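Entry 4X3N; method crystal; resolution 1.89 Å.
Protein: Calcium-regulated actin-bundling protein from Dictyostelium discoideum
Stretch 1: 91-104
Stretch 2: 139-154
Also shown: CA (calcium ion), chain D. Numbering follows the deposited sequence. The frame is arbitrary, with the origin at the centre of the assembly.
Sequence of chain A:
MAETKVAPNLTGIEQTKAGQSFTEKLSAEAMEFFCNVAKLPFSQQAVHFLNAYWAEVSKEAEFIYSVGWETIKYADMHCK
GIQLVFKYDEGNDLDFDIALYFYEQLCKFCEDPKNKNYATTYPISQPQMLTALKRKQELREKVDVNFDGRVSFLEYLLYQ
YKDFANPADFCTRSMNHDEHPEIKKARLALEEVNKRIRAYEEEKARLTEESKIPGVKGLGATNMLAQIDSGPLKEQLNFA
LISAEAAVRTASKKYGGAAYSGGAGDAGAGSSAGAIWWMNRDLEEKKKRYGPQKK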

ATOM      1  N   GLY A  91       2.541  -9.730 -12.205  1.00 24.39           N
ATOM      2  CA  GLY A  91       2.807  -8.439 -11.562  1.00 23.04           C
ATOM      3  C   GLY A  91       3.963  -7.653 -12.149  1.00 23.82           C
ATOM      4  O   GLY A  91       4.346  -7.911 -13.266  1.00 25.45           O
ATOM      5  N   ASN A  92       4.447  -6.633 -11.429  1.00 21.24           N
ATOM      6  CA  ASN A  92       5.484  -5.751 -11.922  1.00 19.99           C
ATOM      7  C   ASN A  92       6.542  -5.387 -10.907  1.00 20.36           C
ATOM      8  O   ASN A  92       7.725  -5.252 -11.293  1.00 19.83           O
ATOM      9  CB  ASN A  92       4.943  -4.427 -12.479  1.00 21.21           C
ATOM     10  CG  ASN A  92       3.802  -3.773 -11.634  1.00 23.72           C
ATOM     11  OD1 ASN A  92       3.591  -4.055 -10.474  1.00 24.04           O
ATOM     12  ND2 ASN A  92       3.042  -2.913 -12.284  1.00 23.06           N
ATOM     13  N   ASP A  93       6.156  -5.146  -9.662  1.00 18.07           N
ATOM     14  CA  ASP A  93       7.167  -4.812  -8.661  1.00 18.02           C
ATOM     15  C   ASP A  93       6.747  -5.226  -7.219  1.00 19.25           C
ATOM     16  O   ASP A  93       5.631  -5.649  -6.966  1.00 21.08           O
ATOM     17  CB  ASP A  93       7.554  -3.399  -8.842  1.00 19.68           C
ATOM     18  CG  ASP A  93       6.415  -2.390  -8.505  1.00 19.17           C
ATOM     19  OD1 ASP A  93       5.595  -2.656  -7.634  1.00 20.93           O
ATOM     20  OD2 ASP A  93       6.295  -1.393  -9.189  1.00 19.16           O
ATOM     21  N   LEU A  94       7.705  -5.214  -6.323  1.00 21.18           N
ATOM     22  CA  LEU A  94       7.570  -5.681  -4.966  1.00 21.28           C
ATOM     23  C   LEU A  94       7.958  -4.563  -3.963  1.00 21.54           C
ATOM     24  O   LEU A  94       8.936  -3.804  -4.172  1.00 19.75           O
ATOM     25  CB  LEU A  94       8.520  -6.859  -4.713  1.00 22.32           C
ATOM     26  CG  LEU A  94       8.623  -7.995  -5.763  1.00 23.89           C
ATOM     27  CD1 LEU A  94       9.635  -9.039  -5.271  1.00 24.47           C
ATOM     28  CD2 LEU A  94       7.243  -8.613  -5.981  1.00 24.35           C
ATOM     29  N   ASP A  95       7.250  -4.491  -2.831  1.00 20.41           N
ATOM     30  CA  ASP A  95       7.693  -3.592  -1.778  1.00 20.13           C
ATOM     31  C   ASP A  95       8.958  -4.212  -1.180  1.00 19.30           C
ATOM     32  O   ASP A  95       9.290  -5.373  -1.517  1.00 16.72           O
ATOM     33  CB  ASP A  95       6.573  -3.268  -0.797  1.00 20.18           C
ATOM     34  CG  ASP A  95       6.209  -4.388   0.202  1.00 23.27           C
ATOM     35  OD1 ASP A  95       7.011  -5.294   0.584  1.00 21.02           O
ATOM     36  OD2 ASP A  95       5.035  -4.268   0.719  1.00 21.42           O
ATOM     37  N   PHE A  96       9.610  -3.520  -0.277  1.00 20.13           N
ATOM     38  CA  PHE A  96      10.881  -4.013   0.240  1.00 22.33           C
ATOM     39  C   PHE A  96      10.766  -5.299   1.119  1.00 23.62           C
ATOM     40  O   PHE A  96      11.697  -6.166   1.152  1.00 22.67           O
ATOM     41  CB  PHE A  96      11.612  -2.900   1.018  1.00 22.78           C
ATOM     42  CG  PHE A  96      12.264  -1.832   0.176  1.00 24.13           C
ATOM     43  CD1 PHE A  96      12.175  -1.795  -1.188  1.00 24.96           C
ATOM     44  CD2 PHE A  96      12.927  -0.803   0.820  1.00 22.70           C
ATOM     45  CE1 PHE A  96      12.752  -0.775  -1.899  1.00 25.48           C
ATOM     46  CE2 PHE A  96      13.520   0.213   0.112  1.00 25.25           C
ATOM     47  CZ  PHE A  96      13.445   0.228  -1.256  1.00 24.65           C
ATOM     48  N   ASP A  97       9.644  -5.481   1.802  1.00 20.92           N
ATOM     49  CA  ASP A  97       9.516  -6.684   2.590  1.00 23.35           C
ATOM     50  C   ASP A  97       9.326  -7.885   1.654  1.00 26.08           C
ATOM     51  O   ASP A  97       9.946  -8.941   1.863  1.00 20.64           O
ATOM     52  CB  ASP A  97       8.385  -6.587   3.606  1.00 23.60           C
ATOM     53  CG  ASP A  97       8.732  -5.684   4.773  1.00 23.09           C
ATOM     54  OD1 ASP A  97       9.893  -5.644   5.215  1.00 20.46           O
ATOM     55  OD2 ASP A  97       7.831  -5.012   5.232  1.00 26.55           O
ATOM     56  N   ILE A  98       8.452  -7.736   0.652  1.00 22.29           N
ATOM     57  CA  ILE A  98       8.272  -8.795  -0.289  1.00 22.29           C
ATOM     58  C   ILE A  98       9.563  -9.073  -1.142  1.00 25.26           C
ATOM     59  O   ILE A  98       9.881 -10.226  -1.410  1.00 26.47           O
ATOM     60  CB  ILE A  98       7.070  -8.530  -1.191  1.00 22.43           C
ATOM     61  CG1 ILE A  98       5.791  -8.306  -0.385  1.00 23.43           C
ATOM     62  CG2 ILE A  98       6.875  -9.700  -2.110  1.00 22.54           C
ATOM     63  CD1 ILE A  98       5.415  -9.423   0.596  1.00 24.74           C
ATOM     64  N   ALA A  99      10.285  -8.023  -1.556  1.00 24.30           N
ATOM     65  CA  ALA A  99      11.587  -8.156  -2.201  1.00 22.65           C
ATOM     66  C   ALA A  99      12.553  -8.968  -1.404  1.00 24.01           C
ATOM     67  O   ALA A  99      13.280  -9.845  -1.934  1.00 23.50           O
ATOM     68  CB  ALA A  99      12.202  -6.794  -2.516  1.00 24.49           C
ATOM     69  N   LEU A 100      12.601  -8.690  -0.123  1.00 24.23           N
ATOM     70  CA  LEU A 100      13.373  -9.493   0.784  1.00 25.01           C
ATOM     71  C   LEU A 100      13.056 -10.990   0.709  1.00 24.80           C
ATOM     72  O   LEU A 100      13.944 -11.822   0.654  1.00 23.51           O
ATOM     73  CB  LEU A 100      13.164  -8.941   2.186  1.00 28.71           C
ATOM     74  CG  LEU A 100      14.207  -9.314   3.189  1.00 28.68           C
ATOM     75  CD1 LEU A 100      14.256  -8.324   4.340  1.00 30.89           C
ATOM     76  CD2 LEU A 100      13.897 -10.713   3.689  1.00 32.20           C
ATOM     77  N   TYR A 101      11.796 -11.359   0.698  1.00 22.89           N
ATOM     78  CA  TYR A 101      11.435 -12.759   0.561  1.00 23.66           C
ATOM     79  C   TYR A 101      11.884 -13.275  -0.827  1.00 23.05           C
ATOM     80  O   TYR A 101      12.283 -14.437  -0.973  1.00 24.62           O
ATOM     81  CB  TYR A 101       9.894 -12.986   0.685  1.00 22.65           C
ATOM     82  CG  TYR A 101       9.193 -12.777   2.037  1.00 23.36           C
ATOM     83  CD1 TYR A 101       9.747 -13.230   3.228  1.00 30.29           C
ATOM     84  CD2 TYR A 101       7.900 -12.272   2.097  1.00 26.52           C
ATOM     85  CE1 TYR A 101       9.073 -13.089   4.467  1.00 29.24           C
ATOM     86  CE2 TYR A 101       7.194 -12.160   3.304  1.00 28.26           C
ATOM     87  CZ  TYR A 101       7.780 -12.570   4.509  1.00 28.92           C
ATOM     88  OH  TYR A 101       7.085 -12.436   5.727  1.00 25.51           O
ATOM     89  N   PHE A 102      11.772 -12.451  -1.858  1.00 22.93           N
ATOM     90  CA  PHE A 102      12.266 -12.789  -3.193  1.00 21.52           C
ATOM     91  C   PHE A 102      13.734 -13.136  -3.167  1.00 22.69           C
ATOM     92  O   PHE A 102      14.128 -14.233  -3.564  1.00 25.33           O
ATOM     93  CB  PHE A 102      11.935 -11.664  -4.193  1.00 22.13           C
ATOM     94  CG  PHE A 102      12.724 -11.688  -5.461  1.00 20.00           C
ATOM     95  CD1 PHE A 102      12.551 -12.670  -6.363  1.00 19.37           C
ATOM     96  CD2 PHE A 102      13.597 -10.652  -5.760  1.00 19.22           C
ATOM     97  CE1 PHE A 102      13.264 -12.678  -7.538  1.00 19.78           C
ATOM     98  CE2 PHE A 102      14.345 -10.652  -6.927  1.00 18.95           C
ATOM     99  CZ  PHE A 102      14.169 -11.665  -7.833  1.00 20.66           C
ATOM    100  N   TYR A 103      14.554 -12.268  -2.646  1.00 22.69           N
ATOM    101  CA  TYR A 103      15.972 -12.513  -2.707  1.00 23.14           C
ATOM    102  C   TYR A 103      16.361 -13.702  -1.829  1.00 25.61           C
ATOM    103  O   TYR A 103      17.271 -14.454  -2.157  1.00 27.45           O
ATOM    104  CB  TYR A 103      16.727 -11.290  -2.230  1.00 25.36           C
ATOM    105  CG  TYR A 103      16.995 -10.282  -3.281  1.00 24.01           C
ATOM    106  CD1 TYR A 103      18.090 -10.410  -4.130  1.00 23.02           C
ATOM    107  CD2 TYR A 103      16.142  -9.193  -3.423  1.00 22.20           C
ATOM    108  CE1 TYR A 103      18.326  -9.469  -5.127  1.00 23.57           C
ATOM    109  CE2 TYR A 103      16.354  -8.260  -4.382  1.00 22.59           C
ATOM    110  CZ  TYR A 103      17.439  -8.391  -5.244  1.00 20.88           C
ATOM    111  OH  TYR A 103      17.619  -7.421  -6.171  1.00 19.17           O
ATOM    112  N   GLU A 104      15.677 -13.844  -0.696  1.00 29.38           N
ATOM    113  CA  GLU A 104      15.915 -14.988   0.176  1.00 31.16           C
ATOM    114  C   GLU A 104      15.572 -16.285  -0.467  1.00 29.40           C
ATOM    115  O   GLU A 104      16.315 -17.214  -0.364  1.00 27.78           O
ATOM    116  CB  GLU A 104      15.210 -14.843   1.504  1.00 32.42           C
ATOM    117  CG  GLU A 104      15.951 -13.794   2.319  1.00 36.74           C
ATOM    118  CD  GLU A 104      15.425 -13.677   3.732  1.00 43.89           C
ATOM    119  OE1 GLU A 104      14.323 -14.254   4.026  1.00 38.59           O
ATOM    120  OE2 GLU A 104      16.091 -12.947   4.501  1.00 41.26           O
ATOM    121  N   LEU A 139      18.812  -2.492  -1.227  1.00 22.93           N
ATOM    122  CA  LEU A 139      17.646  -2.121  -2.069  1.00 24.74           C
ATOM    123  C   LEU A 139      17.588  -0.618  -2.222  1.00 24.72           C
ATOM    124  O   LEU A 139      17.430  -0.087  -3.295  1.00 29.52           O
ATOM    125  CB  LEU A 139      16.323  -2.628  -1.431  1.00 24.82           C
ATOM    126  CG  LEU A 139      16.179  -4.142  -1.270  1.00 24.91           C
ATOM    127  CD1 LEU A 139      14.769  -4.491  -0.849  1.00 26.42           C
ATOM    128  CD2 LEU A 139      16.531  -4.902  -2.529  1.00 28.01           C
ATOM    129  N   ARG A 140      17.703   0.047  -1.084  1.00 24.38           N
ATOM    130  CA  ARG A 140      17.641   1.471  -0.915  1.00 28.05           C
ATOM    131  C   ARG A 140      18.814   2.226  -1.534  1.00 27.73           C
ATOM    132  O   ARG A 140      18.613   3.256  -2.147  1.00 26.27           O
ATOM    133  CB  ARG A 140      17.653   1.713   0.607  1.00 32.47           C
ATOM    134  CG  ARG A 140      17.338   3.065   1.080  1.00 36.96           C
ATOM    135  CD  ARG A 140      17.278   3.000   2.593  1.00 39.35           C
ATOM    136  NE  ARG A 140      16.016   2.395   3.026  1.00 39.43           N
ATOM    137  CZ  ARG A 140      15.917   1.429   3.929  1.00 38.04           C
ATOM    138  NH1 ARG A 140      17.014   0.945   4.539  1.00 36.88           N
ATOM    139  NH2 ARG A 140      14.697   0.996   4.257  1.00 38.49           N
ATOM    140  N   GLU A 141      20.028   1.693  -1.388  1.00 28.55           N
ATOM    141  CA  GLU A 141      21.217   2.330  -1.941  1.00 26.84           C
ATOM    142  C   GLU A 141      21.447   2.031  -3.413  1.00 27.10           C
ATOM    143  O   GLU A 141      21.921   2.870  -4.137  1.00 25.73           O
ATOM    144  CB  GLU A 141      22.455   1.853  -1.172  1.00 30.65           C
ATOM    145  CG  GLU A 141      22.587   2.594   0.148  1.00 39.72           C
ATOM    146  CD  GLU A 141      23.791   2.169   0.974  1.00 38.59           C
ATOM    147  OE1 GLU A 141      23.758   2.369   2.199  1.00 36.33           O
ATOM    148  OE2 GLU A 141      24.729   1.615   0.391  1.00 40.15           O
ATOM    149  N   LYS A 142      21.112   0.833  -3.863  1.00 27.04           N
ATOM    150  CA  LYS A 142      21.515   0.385  -5.156  1.00 27.08           C
ATOM    151  C   LYS A 142      20.400  -0.089  -6.048  1.00 25.92           C
ATOM    152  O   LYS A 142      20.437   0.215  -7.185  1.00 27.26           O
ATOM    153  CB  LYS A 142      22.399  -0.802  -5.001  1.00 29.40           C
ATOM    154  CG  LYS A 142      23.603  -0.525  -4.120  1.00 35.48           C
ATOM    155  CD  LYS A 142      24.558   0.374  -4.885  1.00 40.27           C
ATOM    156  CE  LYS A 142      25.895   0.549  -4.179  1.00 45.39           C
ATOM    157  NZ  LYS A 142      26.402  -0.779  -3.715  1.00 47.27           N
ATOM    158  N   VAL A 143      19.464  -0.887  -5.560  1.00 24.29           N
ATOM    159  CA  VAL A 143      18.538  -1.575  -6.454  1.00 22.90           C
ATOM    160  C   VAL A 143      17.399  -0.680  -6.876  1.00 23.30           C
ATOM    161  O   VAL A 143      17.010  -0.703  -8.059  1.00 21.85           O
ATOM    162  CB  VAL A 143      17.994  -2.875  -5.874  1.00 23.57           C
ATOM    163  CG1 VAL A 143      17.046  -3.599  -6.854  1.00 23.41           C
ATOM    164  CG2 VAL A 143      19.135  -3.796  -5.468  1.00 24.12           C
ATOM    165  N   ASP A 144      16.845   0.065  -5.912  1.00 23.69           N
ATOM    166  CA  ASP A 144      15.680   0.944  -6.186  1.00 22.65           C
ATOM    167  C   ASP A 144      16.047   2.277  -6.825  1.00 22.54           C
ATOM    168  O   ASP A 144      15.950   3.371  -6.174  1.00 24.82           O
ATOM    169  CB  ASP A 144      14.865   1.158  -4.912  1.00 21.60           C
ATOM    170  CG  ASP A 144      13.606   1.997  -5.143  1.00 21.28           C
ATOM    171  OD1 ASP A 144      13.105   2.044  -6.276  1.00 22.42           O
ATOM    172  OD2 ASP A 144      13.134   2.585  -4.157  1.00 19.85           O
ATOM    173  N   VAL A 145      16.328   2.204  -8.127  1.00 21.66           N
ATOM    174  CA  VAL A 145      16.884   3.323  -8.836  1.00 25.37           C
ATOM    175  C   VAL A 145      15.906   4.436  -9.172  1.00 23.29           C
ATOM    176  O   VAL A 145      16.325   5.543  -9.355  1.00 20.82           O
ATOM    177  CB  VAL A 145      17.689   2.893 -10.063  1.00 32.28           C
ATOM    178  CG1 VAL A 145      18.733   1.807  -9.669  1.00 31.90           C
ATOM    179  CG2 VAL A 145      16.785   2.420 -11.151  1.00 32.96           C
ATOM    180  N   ASN A 146      14.599   4.177  -9.179  1.00 22.21           N
ATOM    181  CA  ASN A 146      13.683   5.290  -9.330  1.00 22.37           C
ATOM    182  C   ASN A 146      13.086   5.781  -8.018  1.00 23.03           C
ATOM    183  O   ASN A 146      12.159   6.566  -8.040  1.00 21.86           O
ATOM    184  CB  ASN A 146      12.608   4.954 -10.329  1.00 22.09           C
ATOM    185  CG  ASN A 146      11.925   3.672 -10.007  1.00 21.96           C
ATOM    186  OD1 ASN A 146      12.165   3.087  -8.962  1.00 20.43           O
ATOM    187  ND2 ASN A 146      11.099   3.196 -10.926  1.00 26.10           N
ATOM    188  N   PHE A 147      13.605   5.303  -6.888  1.00 20.51           N
ATOM    189  CA  PHE A 147      13.216   5.767  -5.554  1.00 23.43           C
ATOM    190  C   PHE A 147      11.738   5.676  -5.219  1.00 24.02           C
ATOM    191  O   PHE A 147      11.168   6.606  -4.606  1.00 20.97           O
ATOM    192  CB  PHE A 147      13.756   7.178  -5.318  1.00 27.58           C
ATOM    193  CG  PHE A 147      15.256   7.250  -5.374  1.00 30.07           C
ATOM    194  CD1 PHE A 147      15.886   7.545  -6.528  1.00 34.22           C
ATOM    195  CD2 PHE A 147      16.010   7.015  -4.256  1.00 35.59           C
ATOM    196  CE1 PHE A 147      17.274   7.615  -6.584  1.00 36.35           C
ATOM    197  CE2 PHE A 147      17.393   7.072  -4.298  1.00 37.76           C
ATOM    198  CZ  PHE A 147      18.018   7.373  -5.478  1.00 34.89           C
ATOM    199  N   ASP A 148      11.114   4.545  -5.611  1.00 21.82           N
ATOM    200  CA  ASP A 148       9.696   4.399  -5.363  1.00 22.68           C
ATOM    201  C   ASP A 148       9.400   3.456  -4.244  1.00 24.27           C
ATOM    202  O   ASP A 148       8.260   3.186  -3.981  1.00 26.99           O
ATOM    203  CB  ASP A 148       8.911   4.100  -6.669  1.00 22.25           C
ATOM    204  CG  ASP A 148       9.229   2.734  -7.242  1.00 21.72           C
ATOM    205  OD1 ASP A 148      10.078   2.076  -6.677  1.00 19.42           O
ATOM    206  OD2 ASP A 148       8.633   2.328  -8.243  1.00 23.18           O
ATOM    207  N   GLY A 149      10.437   2.961  -3.568  1.00 22.50           N
ATOM    208  CA  GLY A 149      10.322   1.930  -2.543  1.00 24.20           C
ATOM    209  C   GLY A 149       9.858   0.565  -3.074  1.00 23.30           C
ATOM    210  O   GLY A 149       9.390  -0.281  -2.291  1.00 24.33           O
ATOM    211  N   ARG A 150       9.931   0.366  -4.399  1.00 22.05           N
ATOM    212  CA  ARG A 150       9.535  -0.876  -5.028  1.00 21.64           C
ATOM    213  C   ARG A 150      10.711  -1.478  -5.829  1.00 21.74           C
ATOM    214  O   ARG A 150      11.597  -0.749  -6.344  1.00 22.82           O
ATOM    215  CB  ARG A 150       8.373  -0.648  -5.978  1.00 21.62           C
ATOM    216  CG  ARG A 150       7.177   0.169  -5.485  1.00 24.03           C
ATOM    217  CD  ARG A 150       6.292  -0.543  -4.495  1.00 23.91           C
ATOM    218  NE  ARG A 150       5.670  -1.740  -5.057  1.00 22.24           N
ATOM    219  CZ  ARG A 150       4.774  -2.480  -4.422  1.00 22.38           C
ATOM    220  NH1 ARG A 150       4.357  -2.124  -3.190  1.00 22.28           N
ATOM    221  NH2 ARG A 150       4.280  -3.577  -4.998  1.00 20.78           N
ATOM    222  N   VAL A 151      10.740  -2.799  -5.903  1.00 19.98           N
ATOM    223  CA  VAL A 151      11.707  -3.516  -6.707  1.00 23.94           C
ATOM    224  C   VAL A 151      10.997  -4.242  -7.872  1.00 21.25           C
ATOM    225  O   VAL A 151      10.116  -5.087  -7.649  1.00 21.65           O
ATOM    226  CB  VAL A 151      12.517  -4.514  -5.880  1.00 24.09           C
ATOM    227  CG1 VAL A 151      13.462  -5.268  -6.764  1.00 25.74           C
ATOM    228  CG2 VAL A 151      13.298  -3.817  -4.778  1.00 24.90           C
ATOM    229  N   SER A 152      11.346  -3.815  -9.081  1.00 20.15           N
ATOM    230  CA  SER A 152      10.888  -4.404 -10.294  1.00 18.73           C
ATOM    231  C   SER A 152      11.848  -5.529 -10.671  1.00 19.76           C
ATOM    232  O   SER A 152      12.958  -5.586 -10.163  1.00 19.20           O
ATOM    233  CB  SER A 152      10.853  -3.362 -11.378  1.00 19.18           C
ATOM    234  OG  SER A 152      12.148  -2.780 -11.542  1.00 18.99           O
ATOM    235  N   PHE A 153      11.427  -6.399 -11.571  1.00 19.30           N
ATOM    236  CA  PHE A 153      12.323  -7.411 -12.140  1.00 18.49           C
ATOM    237  C   PHE A 153      13.421  -6.757 -12.901  1.00 18.26           C
ATOM    238  O   PHE A 153      14.565  -7.178 -12.807  1.00 18.13           O
ATOM    239  CB  PHE A 153      11.553  -8.378 -13.001  1.00 19.45           C
ATOM    240  CG  PHE A 153      12.262  -9.674 -13.299  1.00 18.02           C
ATOM    241  CD1 PHE A 153      12.945 -10.354 -12.322  1.00 20.58           C
ATOM    242  CD2 PHE A 153      12.132 -10.274 -14.568  1.00 21.66           C
ATOM    243  CE1 PHE A 153      13.608 -11.567 -12.623  1.00 21.20           C
ATOM    244  CE2 PHE A 153      12.761 -11.526 -14.857  1.00 22.00           C
ATOM    245  CZ  PHE A 153      13.515 -12.126 -13.902  1.00 21.69           C
ATOM    246  N   LEU A 154      13.106  -5.662 -13.591  1.00 18.26           N
ATOM    247  CA  LEU A 154      14.112  -4.852 -14.275  1.00 18.41           C
ATOM    248  C   LEU A 154      15.212  -4.403 -13.316  1.00 17.97           C
ATOM    249  O   LEU A 154      16.367  -4.500 -13.644  1.00 18.64           O
ATOM    250  CB  LEU A 154      13.571  -3.608 -14.949  1.00 20.94           C
ATOM    251  CG  LEU A 154      14.558  -2.719 -15.734  1.00 23.41           C
ATOM    252  CD1 LEU A 154      15.154  -3.394 -16.976  1.00 25.62           C
ATOM    253  CD2 LEU A 154      13.859  -1.455 -16.166  1.00 24.87           C
TER
HETATM  254 CA    CA D 301      11.880   0.930  -7.913  1.00 25.66          CA
HETATM  255  O   HOH W   1       8.972  -0.604   0.478  1.00 19.35           O
HETATM  256  O   HOH W   2      10.154   0.621  -9.531  1.00 19.76           O

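The two stretches meet through a short antiparallel pairing in which Leu-94 and Val-151 face each other and satisfy one another's backbone. Leu-94 N donates to Val-151 O (2.8 Å), and Val-151 N returns a bond to Leu-94 O (2.7 Å). Each carbonyl also receives a CA-H contact, from Asp-93 CA to Val-151 O (3.1 Å) and from Arg-150 CA to Leu-94 O (3.1 Å).

Arg-150 carries the polar part of the contact. Its NE donates to Asp-93 OD1 at 2.7 Å in a salt bridge, to which NH2 adds a weak bond to the same OD1 (3.1 Å). NH2 also donates to Asp-93 O (3.2 Å), so one guanidinium serves both the side chain and the backbone of Asp-93, while one of its faces lies over Leu-94 C and Asp-95 N. Asp-93 OD2 is satisfied elsewhere in the structure. Asp-95 is otherwise engaged: as N-cap of the following helix, its OD1 accepts from Ile-98 N (2.8 Å).

The backbone of Arg-150 ties this pairing to the calcium site. Its carbonyl O binds the ion at 2.3 Å, alongside Asp-144 OD1 (2.3 Å) and Asp-148 OD1 (2.5 Å), and its N donates to Asp-148 OD1 (2.9 Å). The metal thus draws together acceptors that would otherwise repel. Asp-144 OD2, turned from the ion, accepts from Gly-149 N (2.8 Å). Water 1 bridges the stretches, accepting from Phe-96 N (3.1 Å) and donating to Gly-149 O (2.8 Å).

Apolar packing completes the contact. Leu-139 CB sits over one face of the Phe-96 ring, 4.0 Å from its centroid, whereas Asp-144 OD2 approaches the ring edge, 3.8 Å from Phe-96 CZ. Ala-99 CB touches both Leu-139 CD1 (3.8 Å) and Val-151 CG2 (3.9 Å), and Tyr-103 CE2 extends the cluster to Leu-139 CD2 (3.8 Å).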